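Local coordinates for putative type VI secretion protein (Escherichia coli, PDB 4HH5) that probably works as a Clp-family ATPase of type VI secretion, this chain being its mostly helical N-terminal domain rather than the ATPase modules, at residues His117-Leu122 against Ser143-Leu148. Numbering follows the deposited sequence.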
loop_
_atom_site.group_PDB
_atom_site.type_symbol
_atom_site.label_atom_id
_atom_site.label_comp_id
_atom_site.label_asym_id
_atom_site.label_seq_id
_atom_site.Cartn_x
_atom_site.Cartn_y
_atom_site.Cartn_z
ATOM N N HIS A 117 2.982 -7.363 -0.121
ATOM C CA HIS A 117 2.701 -7.654 1.296
ATOM C C HIS A 117 1.554 -6.792 1.786
ATOM O O HIS A 117 0.742 -7.260 2.581
ATOM C CB HIS A 117 3.945 -7.474 2.185
ATOM C CG HIS A 117 5.101 -8.331 1.765
ATOM N ND1 HIS A 117 6.383 -7.823 1.699
ATOM C CD2 HIS A 117 5.126 -9.637 1.405
ATOM C CE1 HIS A 117 7.148 -8.830 1.305
ATOM N NE2 HIS A 117 6.430 -9.936 1.098
ATOM N N LEU A 118 1.466 -5.546 1.288
ATOM C CA LEU A 118 0.352 -4.644 1.596
ATOM C C LEU A 118 -0.903 -5.246 0.962
ATOM O O LEU A 118 -1.968 -5.210 1.568
ATOM C CB LEU A 118 0.592 -3.233 1.021
ATOM C CG LEU A 118 1.874 -2.494 1.474
ATOM C CD1 LEU A 118 2.075 -1.207 0.669
ATOM C CD2 LEU A 118 1.823 -2.149 2.951
ATOM N N LEU A 119 -0.758 -5.851 -0.242
ATOM C CA LEU A 119 -1.877 -6.488 -0.928
ATOM C C LEU A 119 -2.324 -7.742 -0.183
ATOM O O LEU A 119 -3.524 -7.947 -0.001
ATOM C CB LEU A 119 -1.549 -6.789 -2.399
ATOM C CG LEU A 119 -2.720 -7.259 -3.243
ATOM C CD1 LEU A 119 -3.796 -6.180 -3.353
ATOM C CD2 LEU A 119 -2.256 -7.665 -4.608
ATOM N N GLY A 120 -1.357 -8.522 0.298
ATOM C CA GLY A 120 -1.619 -9.720 1.088
ATOM C C GLY A 120 -2.364 -9.401 2.366
ATOM O O GLY A 120 -3.322 -10.094 2.725
ATOM N N ALA A 121 -1.955 -8.308 3.034
ATOM C CA ALA A 121 -2.597 -7.824 4.252
ATOM C C ALA A 121 -4.045 -7.394 3.946
ATOM O O ALA A 121 -4.965 -7.803 4.654
ATOM C CB ALA A 121 -1.805 -6.667 4.836
ATOM N N LEU A 122 -4.239 -6.647 2.847
ATOM C CA LEU A 122 -5.538 -6.154 2.383
ATOM C C LEU A 122 -6.544 -7.255 2.031
ATOM O O LEU A 122 -7.715 -7.149 2.398
ATOM C CB LEU A 122 -5.360 -5.198 1.195
ATOM C CG LEU A 122 -6.563 -4.324 0.868
ATOM C CD1 LEU A 122 -6.768 -3.256 1.949
ATOM C CD2 LEU A 122 -6.418 -3.695 -0.514
ATOM N N SER A 143 -2.141 -17.084 -0.637
ATOM C CA SER A 143 -1.446 -18.257 -1.182
ATOM C C SER A 143 -1.100 -18.042 -2.653
ATOM O O SER A 143 0.012 -18.371 -3.057
ATOM C CB SER A 143 -2.238 -19.545 -0.969
ATOM O OG SER A 143 -3.602 -19.382 -1.317
ATOM N N GLN A 144 -2.006 -17.409 -3.428
ATOM C CA GLN A 144 -1.749 -17.092 -4.836
ATOM C C GLN A 144 -0.633 -16.059 -4.978
ATOM O O GLN A 144 0.237 -16.215 -5.834
ATOM C CB GLN A 144 -3.028 -16.652 -5.562
ATOM C CG GLN A 144 -3.996 -17.818 -5.788
ATOM C CD GLN A 144 -5.346 -17.391 -6.298
ATOM O OE1 GLN A 144 -5.851 -16.310 -5.989
ATOM N NE2 GLN A 144 -5.982 -18.259 -7.064
ATOM N N LEU A 145 -0.637 -15.025 -4.126
ATOM C CA LEU A 145 0.394 -13.974 -4.144
ATOM C C LEU A 145 1.782 -14.532 -3.870
ATOM O O LEU A 145 2.756 -14.128 -4.513
ATOM C CB LEU A 145 0.057 -12.860 -3.137
ATOM C CG LEU A 145 -1.192 -12.044 -3.444
ATOM C CD1 LEU A 145 -1.540 -11.152 -2.284
ATOM C CD2 LEU A 145 -1.046 -11.252 -4.738
ATOM N N GLN A 146 1.861 -15.469 -2.920
ATOM C CA GLN A 146 3.093 -16.149 -2.517
ATOM C C GLN A 146 3.667 -16.942 -3.700
ATOM O O GLN A 146 4.863 -16.850 -3.982
ATOM C CB GLN A 146 2.762 -17.097 -1.358
ATOM C CG GLN A 146 3.895 -17.336 -0.395
ATOM C CD GLN A 146 3.489 -18.416 0.567
ATOM O OE1 GLN A 146 2.732 -18.188 1.516
ATOM N NE2 GLN A 146 3.917 -19.632 0.283
ATOM N N ARG A 147 2.796 -17.681 -4.420
ATOM C CA ARG A 147 3.155 -18.489 -5.587
ATOM C C ARG A 147 3.640 -17.628 -6.745
ATOM O O ARG A 147 4.425 -18.111 -7.560
ATOM C CB ARG A 147 1.965 -19.347 -6.046
ATOM C CG ARG A 147 1.597 -20.465 -5.069
ATOM C CD ARG A 147 0.197 -21.009 -5.326
ATOM N NE ARG A 147 0.075 -21.634 -6.647
ATOM C CZ ARG A 147 -1.081 -21.941 -7.229
ATOM N NH1 ARG A 147 -2.229 -21.686 -6.613
ATOM N NH2 ARG A 147 -1.096 -22.507 -8.428
ATOM N N LEU A 148 3.158 -16.362 -6.819
ATOM C CA LEU A 148 3.524 -15.389 -7.858
ATOM C C LEU A 148 4.863 -14.663 -7.639
ATOM O O LEU A 148 5.264 -13.883 -8.503
ATOM C CB LEU A 148 2.384 -14.376 -8.085
ATOM C CG LEU A 148 1.174 -14.934 -8.851
ATOM C CD1 LEU A 148 -0.051 -14.083 -8.609
ATOM C CD2 LEU A 148 1.472 -15.064 -10.347
#
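Leu145 reaches from helix 142-147 to helix 115-124 and closes on Leu119 and Gly120 with its two methyl groups. The backbones are closest where Leu145 faces Gly120, with the CA atoms of these two residues 7.0 Å apart. From the CA of Leu145 the CB points toward the other helix, yet it stays 5.5 Å from Gly120 CA, leaving the contact to the atoms beyond it. At the next atom, CG lies anti to the carbonyl carbon (chi1 -66°), which carries the branch forward into the interface. There the two methyls divide the work. CD1 settles on the bare backbone of Gly120, 3.7 Å from Gly120 CA and equally near its N, and it also borders Leu119 CG at 4.2 Å. CD2 turns to the neighbouring residue and meets Leu119 CD2 methyl to methyl at 3.8 Å. The leucine side chains cross at about a right angle; with CG of Leu119 anti to its own backbone N (chi1 -171°), its branch lies on the side of Leu145, and the second torsion turns CD2 to it. All three touching residues are buried, and the contact is van der Waals packing of small area (111 Å² over both sides). Leu58 of helix 54-61 touches both leucines, while Leu137 from a loop adds to the cover of Leu119. This leucine-on-glycine contact, supplemented by a leucine pair, packs the short helix 142-147 against helix 115-124 in the largely alpha-helical Clp N-terminal (Clp R) domain.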